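PDB 6GGR: bacteriophage virulence determinant from Salmonella enterica subsp. enterica serovar Typhimurium str. 14028S, which is a zinc-binding virulence effector of the PipA family, probably a metalloprotease that cleaves NF-kappaB subunits inside infected host cells. Local coordinates for residues B[47-52]-B[72-77]; B[89-94]-B[171-176]; B[98-101]-B[106-109]; B[163-168]-B[193-198]. All blocks are in the same frame, centred on the assembly; numbering follows the deposited sequence.

Contact 1: B[47-52]-B[72-77]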
loop_
_atom_site.group_PDB
_atom_site.type_symbol
_atom_site.label_atom_id
_atom_site.label_comp_id
_atom_site.label_asym_id
_atom_site.label_seq_id
_atom_site.Cartn_x
_atom_site.Cartn_y
_atom_site.Cartn_z
ATOM N N GLU B 47 3.256 -25.500 0.785
ATOM C CA GLU B 47 2.850 -26.153 -0.457
ATOM C C GLU B 47 1.347 -26.038 -0.673
ATOM O O GLU B 47 0.882 -25.915 -1.813
ATOM C CB GLU B 47 3.276 -27.622 -0.443
ATOM C CG GLU B 47 4.689 -27.870 -0.955
ATOM C CD GLU B 47 5.163 -29.290 -0.714
ATOM O OE1 GLU B 47 4.314 -30.206 -0.660
ATOM O OE2 GLU B 47 6.389 -29.490 -0.569
ATOM N N TYR B 48 0.569 -26.079 0.410
ATOM C CA TYR B 48 -0.880 -25.969 0.280
ATOM C C TYR B 48 -1.302 -24.573 -0.159
ATOM O O TYR B 48 -2.318 -24.421 -0.844
ATOM C CB TYR B 48 -1.560 -26.324 1.606
ATOM C CG TYR B 48 -1.312 -27.739 2.104
ATOM C CD1 TYR B 48 -0.727 -28.701 1.287
ATOM C CD2 TYR B 48 -1.671 -28.112 3.394
ATOM C CE1 TYR B 48 -0.503 -29.985 1.742
ATOM C CE2 TYR B 48 -1.451 -29.397 3.857
ATOM C CZ TYR B 48 -0.867 -30.328 3.026
ATOM O OH TYR B 48 -0.642 -31.609 3.475
ATOM N N LEU B 49 -0.543 -23.545 0.221
ATOM C CA LEU B 49 -0.914 -22.170 -0.095
ATOM C C LEU B 49 -0.284 -21.678 -1.394
ATOM O O LEU B 49 -0.924 -20.930 -2.140
ATOM C CB LEU B 49 -0.513 -21.242 1.055
ATOM C CG LEU B 49 -0.917 -19.768 0.939
ATOM C CD1 LEU B 49 -2.394 -19.578 1.244
ATOM C CD2 LEU B 49 -0.064 -18.901 1.850
ATOM N N ILE B 50 0.950 -22.088 -1.686
ATOM C CA ILE B 50 1.738 -21.525 -2.780
ATOM C C ILE B 50 1.971 -22.595 -3.837
ATOM O O ILE B 50 2.401 -23.711 -3.520
ATOM C CB ILE B 50 3.079 -20.969 -2.269
ATOM C CG1 ILE B 50 2.851 -19.975 -1.122
ATOM C CG2 ILE B 50 3.861 -20.320 -3.403
ATOM C CD1 ILE B 50 1.891 -18.842 -1.444
ATOM N N SER B 51 1.707 -22.246 -5.098
ATOM C CA SER B 51 2.012 -23.127 -6.221
ATOM C C SER B 51 3.395 -22.843 -6.795
ATOM O O SER B 51 4.198 -23.764 -6.975
ATOM C CB SER B 51 0.962 -22.976 -7.323
ATOM O OG SER B 51 1.042 -21.700 -7.932
ATOM N N GLY B 52 3.676 -21.580 -7.099
ATOM C CA GLY B 52 4.965 -21.185 -7.607
ATOM C C GLY B 52 5.130 -19.681 -7.612
ATOM O O GLY B 52 4.253 -18.935 -7.163
ATOM N N GLU B 72 10.838 -19.620 2.333
ATOM C CA GLU B 72 11.381 -20.172 3.570
ATOM C C GLU B 72 10.815 -19.439 4.782
ATOM O O GLU B 72 10.376 -20.064 5.753
ATOM C CB GLU B 72 12.908 -20.091 3.543
ATOM C CG GLU B 72 13.597 -20.772 4.717
ATOM C CD GLU B 72 13.872 -19.830 5.874
ATOM O OE1 GLU B 72 14.175 -18.643 5.626
ATOM O OE2 GLU B 72 13.785 -20.278 7.036
ATOM N N VAL B 73 10.809 -18.104 4.735
ATOM C CA VAL B 73 10.253 -17.317 5.834
ATOM C C VAL B 73 8.756 -17.567 5.958
ATOM O O VAL B 73 8.228 -17.749 7.061
ATOM C CB VAL B 73 10.563 -15.823 5.630
ATOM C CG1 VAL B 73 9.845 -14.962 6.677
ATOM C CG2 VAL B 73 12.062 -15.589 5.693
ATOM N N LEU B 74 8.048 -17.570 4.826
ATOM C CA LEU B 74 6.608 -17.803 4.858
ATOM C C LEU B 74 6.288 -19.156 5.477
ATOM O O LEU B 74 5.324 -19.287 6.240
ATOM C CB LEU B 74 6.027 -17.706 3.445
ATOM C CG LEU B 74 4.532 -18.006 3.308
ATOM C CD1 LEU B 74 3.704 -17.108 4.210
ATOM C CD2 LEU B 74 4.082 -17.855 1.870
ATOM N N SER B 75 7.093 -20.174 5.168
ATOM C CA SER B 75 6.841 -21.508 5.701
ATOM C C SER B 75 6.989 -21.537 7.217
ATOM O O SER B 75 6.171 -22.150 7.914
ATOM C CB SER B 75 7.787 -22.517 5.047
ATOM O OG SER B 75 7.583 -23.818 5.568
ATOM N N ARG B 76 8.030 -20.892 7.749
ATOM C CA ARG B 76 8.200 -20.828 9.198
ATOM C C ARG B 76 6.993 -20.176 9.856
ATOM O O ARG B 76 6.440 -20.698 10.831
ATOM C CB ARG B 76 9.469 -20.052 9.552
ATOM C CG ARG B 76 10.759 -20.622 8.990
ATOM C CD ARG B 76 11.967 -19.876 9.543
ATOM N NE ARG B 76 11.928 -18.443 9.240
ATOM C CZ ARG B 76 11.399 -17.513 10.031
ATOM N NH1 ARG B 76 10.847 -17.841 11.193
ATOM N NH2 ARG B 76 11.422 -16.239 9.660
ATOM N N ILE B 77 6.569 -19.026 9.331
ATOM C CA ILE B 77 5.481 -18.268 9.943
ATOM C C ILE B 77 4.177 -19.052 9.876
ATOM O O ILE B 77 3.414 -19.098 10.849
ATOM C CB ILE B 77 5.366 -16.891 9.263
ATOM C CG1 ILE B 77 6.571 -16.029 9.660
ATOM C CG2 ILE B 77 4.054 -16.193 9.635
ATOM C CD1 ILE B 77 6.734 -14.768 8.845
#

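Contact 2: B[89-94]-B[171-176]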
loop_
_atom_site.group_PDB
_atom_site.type_symbol
_atom_site.label_atom_id
_atom_site.label_comp_id
_atom_site.label_asym_id
_atom_site.label_seq_id
_atom_site.Cartn_x
_atom_site.Cartn_y
_atom_site.Cartn_z
ATOM N N ARG B 89 -5.821 -21.650 12.686
ATOM C CA ARG B 89 -6.176 -22.995 12.247
ATOM C C ARG B 89 -7.557 -23.018 11.603
ATOM O O ARG B 89 -7.789 -23.782 10.660
ATOM C CB ARG B 89 -6.112 -23.977 13.424
ATOM C CG ARG B 89 -4.690 -24.300 13.893
ATOM C CD ARG B 89 -4.633 -25.545 14.789
ATOM N NE ARG B 89 -5.235 -25.340 16.108
ATOM C CZ ARG B 89 -4.606 -24.802 17.151
ATOM N NH1 ARG B 89 -3.346 -24.394 17.041
ATOM N NH2 ARG B 89 -5.242 -24.663 18.307
ATOM N N ARG B 90 -8.480 -22.181 12.084
ATOM C CA ARG B 90 -9.820 -22.131 11.504
ATOM C C ARG B 90 -9.784 -21.581 10.084
ATOM O O ARG B 90 -10.350 -22.175 9.158
ATOM C CB ARG B 90 -10.741 -21.281 12.380
ATOM C CG ARG B 90 -11.036 -21.885 13.743
ATOM C CD ARG B 90 -12.244 -21.236 14.410
ATOM N NE ARG B 90 -11.979 -19.869 14.868
ATOM C CZ ARG B 90 -12.295 -18.763 14.201
ATOM N NH1 ARG B 90 -12.895 -18.828 13.020
ATOM N NH2 ARG B 90 -12.009 -17.574 14.718
ATOM N N LEU B 91 -9.131 -20.435 9.893
ATOM C CA LEU B 91 -9.037 -19.857 8.557
ATOM C C LEU B 91 -8.328 -20.813 7.605
ATOM O O LEU B 91 -8.815 -21.085 6.503
ATOM C CB LEU B 91 -8.317 -18.510 8.630
ATOM C CG LEU B 91 -8.912 -17.513 9.632
ATOM C CD1 LEU B 91 -8.149 -16.204 9.599
ATOM C CD2 LEU B 91 -10.391 -17.275 9.363
ATOM N N MET B 92 -7.190 -21.362 8.035
ATOM C CA MET B 92 -6.419 -22.257 7.176
ATOM C C MET B 92 -7.202 -23.525 6.860
ATOM O O MET B 92 -7.282 -23.947 5.700
ATOM C CB MET B 92 -5.092 -22.608 7.848
ATOM C CG MET B 92 -4.201 -23.517 7.016
ATOM S SD MET B 92 -3.630 -22.700 5.511
ATOM C CE MET B 92 -3.207 -24.119 4.504
ATOM N N ASN B 93 -7.777 -24.158 7.886
ATOM C CA ASN B 93 -8.534 -25.388 7.673
ATOM C C ASN B 93 -9.661 -25.163 6.676
ATOM O O ASN B 93 -9.792 -25.899 5.692
ATOM C CB ASN B 93 -9.096 -25.903 8.999
ATOM C CG ASN B 93 -8.048 -26.585 9.864
ATOM O OD1 ASN B 93 -6.998 -27.000 9.381
ATOM N ND2 ASN B 93 -8.346 -26.720 11.155
ATOM N N TYR B 94 -10.498 -24.155 6.926
ATOM C CA TYR B 94 -11.574 -23.840 5.994
ATOM C C TYR B 94 -11.028 -23.653 4.584
ATOM O O TYR B 94 -11.488 -24.294 3.632
ATOM C CB TYR B 94 -12.307 -22.586 6.470
ATOM C CG TYR B 94 -13.599 -22.239 5.746
ATOM C CD1 TYR B 94 -13.948 -22.805 4.524
ATOM C CD2 TYR B 94 -14.471 -21.321 6.290
ATOM C CE1 TYR B 94 -15.126 -22.458 3.894
ATOM C CE2 TYR B 94 -15.622 -20.982 5.671
ATOM C CZ TYR B 94 -15.956 -21.545 4.477
ATOM O OH TYR B 94 -17.133 -21.185 3.864
ATOM N N ALA B 171 -5.832 -13.881 1.814
ATOM C CA ALA B 171 -5.926 -14.983 0.866
ATOM C C ALA B 171 -6.761 -16.144 1.390
ATOM O O ALA B 171 -7.321 -16.903 0.591
ATOM C CB ALA B 171 -4.526 -15.474 0.507
ATOM N N LEU B 172 -6.865 -16.306 2.710
ATOM C CA LEU B 172 -7.644 -17.401 3.276
ATOM C C LEU B 172 -9.103 -17.037 3.508
ATOM O O LEU B 172 -9.943 -17.940 3.605
ATOM C CB LEU B 172 -7.025 -17.863 4.599
ATOM C CG LEU B 172 -5.563 -18.306 4.533
ATOM C CD1 LEU B 172 -5.015 -18.512 5.935
ATOM C CD2 LEU B 172 -5.422 -19.576 3.701
ATOM N N THR B 173 -9.429 -15.743 3.584
ATOM C CA THR B 173 -10.798 -15.300 3.813
ATOM C C THR B 173 -11.414 -14.569 2.628
ATOM O O THR B 173 -12.636 -14.403 2.601
ATOM C CB THR B 173 -10.866 -14.372 5.035
ATOM O OG1 THR B 173 -10.124 -13.174 4.775
ATOM C CG2 THR B 173 -10.302 -15.055 6.264
ATOM N N HIS B 174 -10.607 -14.133 1.660
ATOM C CA HIS B 174 -11.075 -13.364 0.509
ATOM C C HIS B 174 -11.778 -12.079 0.925
ATOM O O HIS B 174 -12.597 -11.546 0.172
ATOM C CB HIS B 174 -12.005 -14.195 -0.385
ATOM C CG HIS B 174 -11.365 -15.430 -0.941
ATOM N ND1 HIS B 174 -10.259 -15.390 -1.762
ATOM C CD2 HIS B 174 -11.669 -16.740 -0.783
ATOM C CE1 HIS B 174 -9.911 -16.622 -2.089
ATOM N NE2 HIS B 174 -10.751 -17.460 -1.509
ATOM N N LEU B 175 -11.468 -11.562 2.109
ATOM C CA LEU B 175 -12.082 -10.345 2.616
ATOM C C LEU B 175 -11.143 -9.156 2.444
ATOM O O LEU B 175 -9.921 -9.302 2.354
ATOM C CB LEU B 175 -12.457 -10.503 4.092
ATOM C CG LEU B 175 -13.370 -11.683 4.440
ATOM C CD1 LEU B 175 -13.728 -11.657 5.918
ATOM C CD2 LEU B 175 -14.632 -11.687 3.586
ATOM N N GLN B 176 -11.724 -7.970 2.483
ATOM C CA GLN B 176 -10.998 -6.720 2.334
ATOM C C GLN B 176 -10.901 -5.977 3.644
ATOM O O GLN B 176 -11.569 -6.251 4.591
ATOM C CB GLN B 176 -11.618 -5.781 1.254
ATOM C CG GLN B 176 -11.810 -6.387 -0.136
ATOM C CD GLN B 176 -12.292 -5.326 -1.187
ATOM O OE1 GLN B 176 -13.283 -4.645 -0.952
ATOM N NE2 GLN B 176 -11.575 -5.156 -2.294
HETATM O O HOH W 1 -10.884 -19.030 5.901
#

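Contact 3: B[98-101]-B[106-109]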
loop_
_atom_site.group_PDB
_atom_site.type_symbol
_atom_site.label_atom_id
_atom_site.label_comp_id
_atom_site.label_asym_id
_atom_site.label_seq_id
_atom_site.Cartn_x
_atom_site.Cartn_y
_atom_site.Cartn_z
ATOM N N GLN B 98 -11.887 -25.724 0.857
ATOM C CA GLN B 98 -12.523 -25.098 -0.298
ATOM C C GLN B 98 -11.628 -25.131 -1.531
ATOM O O GLN B 98 -12.098 -25.454 -2.628
ATOM C CB GLN B 98 -12.899 -23.649 0.019
ATOM C CG GLN B 98 -13.808 -23.487 1.215
ATOM C CD GLN B 98 -14.999 -24.426 1.182
ATOM O OE1 GLN B 98 -15.003 -25.466 1.842
ATOM N NE2 GLN B 98 -16.019 -24.062 0.415
ATOM N N GLU B 99 -10.346 -24.802 -1.375
ATOM C CA GLU B 99 -9.501 -24.535 -2.534
ATOM C C GLU B 99 -8.113 -25.147 -2.390
ATOM O O GLU B 99 -7.640 -25.835 -3.299
ATOM C CB GLU B 99 -9.376 -23.026 -2.748
ATOM C CG GLU B 99 -10.701 -22.278 -2.713
ATOM C CD GLU B 99 -10.538 -20.791 -2.955
ATOM O OE1 GLU B 99 -9.761 -20.149 -2.216
ATOM O OE2 GLU B 99 -11.184 -20.263 -3.886
ATOM N N LEU B 100 -7.499 -24.954 -1.245
ATOM C CA LEU B 100 -6.092 -25.287 -1.203
ATOM C C LEU B 100 -5.826 -26.750 -1.405
ATOM O O LEU B 100 -4.726 -27.143 -1.705
ATOM C CB LEU B 100 -5.259 -24.696 -0.012
ATOM C CG LEU B 100 -5.090 -23.174 0.067
ATOM C CD1 LEU B 100 -4.390 -22.773 1.350
ATOM C CD2 LEU B 100 -4.373 -22.548 -1.150
ATOM N N HIS B 101 -6.806 -27.588 -1.140
ATOM C CA HIS B 101 -6.527 -28.996 -1.379
ATOM C C HIS B 101 -6.285 -29.254 -2.859
ATOM O O HIS B 101 -5.584 -30.208 -3.216
ATOM C CB HIS B 101 -7.677 -29.857 -0.875
ATOM C CG HIS B 101 -8.950 -29.648 -1.629
ATOM N ND1 HIS B 101 -9.197 -30.237 -2.850
ATOM C CD2 HIS B 101 -10.037 -28.894 -1.347
ATOM C CE1 HIS B 101 -10.389 -29.868 -3.281
ATOM N NE2 HIS B 101 -10.920 -29.051 -2.388
ATOM N N ARG B 106 -4.078 -23.015 -5.942
ATOM C CA ARG B 106 -3.070 -22.369 -5.066
ATOM C C ARG B 106 -2.677 -20.931 -5.538
ATOM O O ARG B 106 -3.092 -20.506 -6.606
ATOM C CB ARG B 106 -1.833 -23.231 -4.778
ATOM C CG ARG B 106 -2.007 -24.710 -5.013
ATOM C CD ARG B 106 -2.528 -25.470 -3.808
ATOM N NE ARG B 106 -1.737 -26.666 -3.542
ATOM C CZ ARG B 106 -2.136 -27.701 -2.825
ATOM N NH1 ARG B 106 -3.323 -27.739 -2.267
ATOM N NH2 ARG B 106 -1.315 -28.694 -2.648
ATOM N N TRP B 107 -1.904 -20.203 -4.729
ATOM C CA TRP B 107 -1.606 -18.769 -5.001
ATOM C C TRP B 107 -0.210 -18.625 -5.524
ATOM O O TRP B 107 0.642 -19.427 -5.242
ATOM C CB TRP B 107 -1.784 -17.871 -3.731
ATOM C CG TRP B 107 -3.167 -17.831 -3.192
ATOM C CD1 TRP B 107 -3.810 -18.816 -2.571
ATOM C CD2 TRP B 107 -4.057 -16.722 -3.201
ATOM N NE1 TRP B 107 -5.044 -18.420 -2.212
ATOM C CE2 TRP B 107 -5.222 -17.127 -2.589
ATOM C CE3 TRP B 107 -3.965 -15.421 -3.683
ATOM C CZ2 TRP B 107 -6.287 -16.299 -2.441
ATOM C CZ3 TRP B 107 -5.013 -14.613 -3.545
ATOM C CH2 TRP B 107 -6.162 -15.037 -2.934
ATOM N N LEU B 108 -0.024 -17.609 -6.357
ATOM C CA LEU B 108 1.320 -17.240 -6.784
ATOM C C LEU B 108 1.984 -16.387 -5.713
ATOM O O LEU B 108 1.366 -15.476 -5.155
ATOM C CB LEU B 108 1.269 -16.469 -8.102
ATOM C CG LEU B 108 0.889 -17.252 -9.363
ATOM C CD1 LEU B 108 0.706 -16.313 -10.549
ATOM C CD2 LEU B 108 1.942 -18.303 -9.674
ATOM N N LEU B 109 3.245 -16.689 -5.418
ATOM C CA LEU B 109 4.012 -15.910 -4.450
ATOM C C LEU B 109 4.794 -14.840 -5.206
ATOM O O LEU B 109 5.782 -15.138 -5.882
ATOM C CB LEU B 109 4.935 -16.815 -3.641
ATOM C CG LEU B 109 5.853 -16.092 -2.652
ATOM C CD1 LEU B 109 5.042 -15.286 -1.648
ATOM C CD2 LEU B 109 6.764 -17.074 -1.934
#

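Contact 4: B[163-168]-B[193-198]. Unlike the reference sequence in segment 163-168: Gln167 (reference Glu).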
loop_
_atom_site.group_PDB
_atom_site.type_symbol
_atom_site.label_atom_id
_atom_site.label_comp_id
_atom_site.label_asym_id
_atom_site.label_seq_id
_atom_site.Cartn_x
_atom_site.Cartn_y
_atom_site.Cartn_z
ATOM N N SER B 163 2.994 -8.480 8.787
ATOM C CA SER B 163 2.765 -8.247 7.364
ATOM C C SER B 163 2.433 -9.547 6.643
ATOM O O SER B 163 1.512 -9.598 5.820
ATOM C CB SER B 163 3.990 -7.586 6.737
ATOM O OG SER B 163 4.344 -6.402 7.426
ATOM N N PHE B 164 3.181 -10.613 6.939
ATOM C CA PHE B 164 2.924 -11.903 6.306
ATOM C C PHE B 164 1.540 -12.424 6.667
ATOM O O PHE B 164 0.781 -12.865 5.797
ATOM C CB PHE B 164 4.005 -12.904 6.718
ATOM C CG PHE B 164 5.230 -12.871 5.845
ATOM C CD1 PHE B 164 5.885 -11.680 5.581
ATOM C CD2 PHE B 164 5.737 -14.041 5.302
ATOM C CE1 PHE B 164 7.009 -11.655 4.782
ATOM C CE2 PHE B 164 6.862 -14.024 4.507
ATOM C CZ PHE B 164 7.502 -12.829 4.247
ATOM N N ILE B 165 1.192 -12.383 7.954
ATOM C CA ILE B 165 -0.105 -12.899 8.392
ATOM C C ILE B 165 -1.236 -12.060 7.811
ATOM O O ILE B 165 -2.273 -12.591 7.396
ATOM C CB ILE B 165 -0.165 -12.944 9.929
ATOM C CG1 ILE B 165 0.857 -13.950 10.480
ATOM C CG2 ILE B 165 -1.578 -13.279 10.415
ATOM C CD1 ILE B 165 0.665 -15.379 9.996
ATOM N N HIS B 166 -1.057 -10.741 7.774
ATOM C CA HIS B 166 -2.082 -9.871 7.207
ATOM C C HIS B 166 -2.386 -10.253 5.763
ATOM O O HIS B 166 -3.553 -10.385 5.377
ATOM C CB HIS B 166 -1.633 -8.413 7.296
ATOM C CG HIS B 166 -2.674 -7.434 6.847
ATOM N ND1 HIS B 166 -3.404 -6.667 7.727
ATOM C CD2 HIS B 166 -3.115 -7.108 5.609
ATOM C CE1 HIS B 166 -4.243 -5.902 7.052
ATOM N NE2 HIS B 166 -4.088 -6.150 5.764
ATOM N N GLN B 167 -1.346 -10.434 4.946
ATOM C CA GLN B 167 -1.571 -10.783 3.546
ATOM C C GLN B 167 -2.148 -12.185 3.416
ATOM O O GLN B 167 -3.015 -12.429 2.569
ATOM C CB GLN B 167 -0.267 -10.672 2.755
ATOM C CG GLN B 167 0.346 -9.285 2.740
ATOM C CD GLN B 167 -0.611 -8.218 2.249
ATOM O OE1 GLN B 167 -1.533 -8.495 1.482
ATOM N NE2 GLN B 167 -0.401 -6.992 2.697
ATOM N N VAL B 168 -1.678 -13.122 4.239
ATOM C CA VAL B 168 -2.210 -14.480 4.190
ATOM C C VAL B 168 -3.675 -14.489 4.604
ATOM O O VAL B 168 -4.498 -15.200 4.014
ATOM C CB VAL B 168 -1.362 -15.418 5.069
ATOM C CG1 VAL B 168 -2.049 -16.776 5.260
ATOM C CG2 VAL B 168 0.014 -15.613 4.446
ATOM N N ILE B 193 -5.675 -10.966 16.480
ATOM C CA ILE B 193 -5.971 -12.115 17.334
ATOM C C ILE B 193 -4.947 -13.221 17.119
ATOM O O ILE B 193 -4.456 -13.831 18.077
ATOM C CB ILE B 193 -7.396 -12.622 17.062
ATOM C CG1 ILE B 193 -8.418 -11.536 17.404
ATOM C CG2 ILE B 193 -7.673 -13.899 17.867
ATOM C CD1 ILE B 193 -9.814 -11.816 16.877
ATOM N N ILE B 194 -4.637 -13.519 15.856
ATOM C CA ILE B 194 -3.679 -14.573 15.540
ATOM C C ILE B 194 -2.330 -14.269 16.178
ATOM O O ILE B 194 -1.718 -15.128 16.825
ATOM C CB ILE B 194 -3.563 -14.735 14.014
ATOM C CG1 ILE B 194 -4.889 -15.242 13.445
ATOM C CG2 ILE B 194 -2.425 -15.689 13.645
ATOM C CD1 ILE B 194 -4.985 -15.143 11.936
ATOM N N LEU B 195 -1.850 -13.036 16.012
ATOM C CA LEU B 195 -0.540 -12.671 16.544
ATOM C C LEU B 195 -0.500 -12.800 18.062
ATOM O O LEU B 195 0.486 -13.293 18.623
ATOM C CB LEU B 195 -0.180 -11.248 16.120
ATOM C CG LEU B 195 0.707 -11.135 14.874
ATOM C CD1 LEU B 195 0.038 -11.759 13.668
ATOM C CD2 LEU B 195 1.048 -9.681 14.603
ATOM N N LYS B 196 -1.550 -12.353 18.752
ATOM C CA LYS B 196 -1.586 -12.535 20.202
ATOM C C LYS B 196 -1.628 -14.011 20.567
ATOM O O LYS B 196 -1.009 -14.431 21.552
ATOM C CB LYS B 196 -2.785 -11.802 20.806
ATOM C CG LYS B 196 -2.634 -10.286 20.861
ATOM C CD LYS B 196 -1.441 -9.862 21.709
ATOM C CE LYS B 196 -1.400 -8.352 21.896
ATOM N NZ LYS B 196 -0.132 -7.897 22.543
ATOM N N GLU B 197 -2.358 -14.815 19.791
ATOM C CA GLU B 197 -2.368 -16.255 20.024
ATOM C C GLU B 197 -1.003 -16.882 19.767
ATOM O O GLU B 197 -0.704 -17.942 20.330
ATOM C CB GLU B 197 -3.426 -16.925 19.146
ATOM C CG GLU B 197 -4.865 -16.628 19.559
ATOM C CD GLU B 197 -5.893 -17.350 18.696
ATOM O OE1 GLU B 197 -5.496 -18.036 17.732
ATOM O OE2 GLU B 197 -7.103 -17.236 18.985
ATOM N N MET B 198 -0.174 -16.252 18.933
ATOM C CA MET B 198 1.178 -16.720 18.649
ATOM C C MET B 198 2.197 -16.251 19.678
ATOM O O MET B 198 3.374 -16.606 19.563
ATOM C CB MET B 198 1.625 -16.238 17.262
ATOM C CG MET B 198 0.856 -16.836 16.098
ATOM S SD MET B 198 1.331 -16.088 14.530
ATOM C CE MET B 198 2.957 -16.810 14.318
#

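Contact 1: B[47-52]-B[72-77]
Leu49 and Ile50, at the joint where helix 45-49 passes into strand 50-51, meet Leu74 of the long helix 64-84 in a buried contact of the PipA fold. The two backbones keep well apart, with Ile50 CA and Leu74 CA 9.8 Å from each other, and only the ends of the side chains bridge the gap. Leu74 sends a single methyl across: CD2 lies 3.9 Å from Ile50 CG1 and 4.1 Å from Ile50 CD1, so that the two side chains meet tip to tip. With its CG anti to the backbone N (chi1 177°), Leu74 extends from its helix toward the joint. Chi1 (-54°) brings Ile50 CG1 to the methyl, and the bend at chi2 (-54°) keeps CD1 beside it as well. Leu49 adds a looser touch, its CD2 standing 4.3 Å from Leu74 CD2. Other parts of the fold complete the surroundings: Phe164 of helix 160-173 packs on Leu74, Leu109 and Tyr67 on Ile50, while backbone bonds from Leu49 and Ser51 to Trp107 tie the joint to strand 107-111. On helix 64-84 the exposed side chains of Glu72 and Arg76, one turn apart, form a salt bridge of 3.4 Å between Arg76 NE and Glu72 OE2, the oxygen lying in the guanidinium plane at its edge. Across the interface itself only methyl and methylene carbons meet, which implies that dispersion and the exclusion of water hold the joint against the helix, without the directional demands of polar bonds.

Contact 2: B[89-94]-B[171-176]
Leu91, Met92, Leu172 and Thr173 carry this contact without a ring among them; the flat group beside it is the imidazole of His174, with Ala171 O 3.7 Å above one face, offset toward the rim, and NE2 hydrogen-bonded to Glu99 OE1. Between the helices the apolar side chains meet in two pairs, each crossing at a slant. Leu91 CD2 rests 3.8 Å from Thr173 CG2, and Met92 SD lies 4.0 Å from Leu172 CD2. Met92 leaves its helix pointing away from the partner; a bend at chi2 (66°) brings the sulfur round. The other methyl of Leu172, CD1, lies against the Met92 backbone. One water joins the two main chains, donating to Leu91 O at 3.0 Å and to Leu172 O at 2.7 Å, and so serves two buried carbonyls at once. Here helix 86-100 packs against the end of helix 160-173, which in the zincin manner carries the metal-binding histidines; His170 and Asp177 are zinc ligands of this protein, although this chain holds no zinc ion. The helix ends with Thr173, and the positive phi of His174 (58°) turns the chain off toward Asp177. Thr173 spans this turn: its OG1 bonds back to Val169 O and takes a weak bond of 3.4 Å from Leu175 N, while its methyl is left to face Leu91. Leu175 O in turn is hydrogen-bonded to His170 ND1, a second-shell link consistent with steering the NE2 side of that ring toward the metal.

Contact 3: B[98-101]-B[106-109]
Leu100 and Trp107 form the close-packed half of this contact, where the wider, pi-type turn at 98-100 of helix 86-100 faces the start of strand 107-111. Leu100 CD2 approaches the indole at its edge, near the ring plane, 4.0 Å from Trp107 CD1, and the two side chains cross at about a right angle. The same methyl lies 4.1 Å from Arg106 CA, so one branch of the leucine fills the corner between the main chain and the indole. Trp107 has its CG anti to the carbonyl carbon (chi1 -63°), which turns the ring back beside that turn, where Leu49 and Ile133 also pack on it. The opposite character appears at His101 and Arg106. His101 is exposed and points away from the strand, with Glu99 O 4.3 Å over one ring face and offset toward its rim. The Arg106 side chain, bent at chi2 and chi3, runs toward Leu100 O, but its guanidinium is modelled implausibly close to that oxygen, and its exact position is doubtful. Glu99 OE2 makes a long, weak ion pair with Lys131 NZ. The backbones come within 5.7 Å between Leu100 CA and Arg106 CA, a short connection from a helix into the first strand of the three-stranded mixed sheet. With the Trp107 side chain only about 7 Å from that of the zinc ligand His170, the arrangement is a helix-to-strand junction of an alpha/beta fold, set beside the helix that carries the zinc ligands His166 and His170.

Contact 4: B[163-168]-B[193-198]
Helices 160-173 and 186-197 approach through Ile165 and Ile194, whose CA atoms are 8.2 Å apart, a spacing that leaves room for one layer of interleaved aliphatic groups. Ile165 fills most of it. Its CG2, anti to the backbone N (chi1 -65° for CG1), points across and lies 4.1 Å from Ile194 CG2 and 4.2 Å from Ile194 CD1. Leu195 passes alongside Ile165 in the opposite sense, its CD1 3.9 Å from Ile165 CB and 4.0 Å from Ile165 CG1; its chi1 of -96° departs from a staggered value. Helix 160-173 carries the zincin HExxH motif position, here His166-Gln167-x-x-His170, the reference sequence having glutamate at 167. Directly after Ile165, His166 turns its ring away from this interface, toward the zinc site, where Val187, Val188 and Thr191 of helix 186-197 pack against it. No zinc ion is bound to this chain, and His166 NE2 makes weak hydrogen bonds to Asp177 OD2 and to the backbone of the chain of another protein in the assembly. Ile77 of helix 64-84 also packs on Ile165, and Phe88 of helix 86-100 touches Ile194.

In the fold
From the N terminus, contact 1 comes first, closing a short loop between the joint at 47-52 and helix 64-84. It is complete before any other opens, yet it touches all three: Leu49 packs on Leu172, the joint adjoins contact 3 at strand 107-111, and Ile77 reaches Ile165. Contact 2 then opens on helix 86-100 and closes the longest loop, back from helix 160-173. Contact 3 is nested inside that loop, joining the end of the same helix to strand 107-111. Contact 4 starts before contact 2 closes and ends after it, so the two cross, sharing helix 160-173. Together they tie helices 45-49, 64-84, 86-100 and 186-197 and strand 107-111 to one another and to the zinc-site helix 160-173.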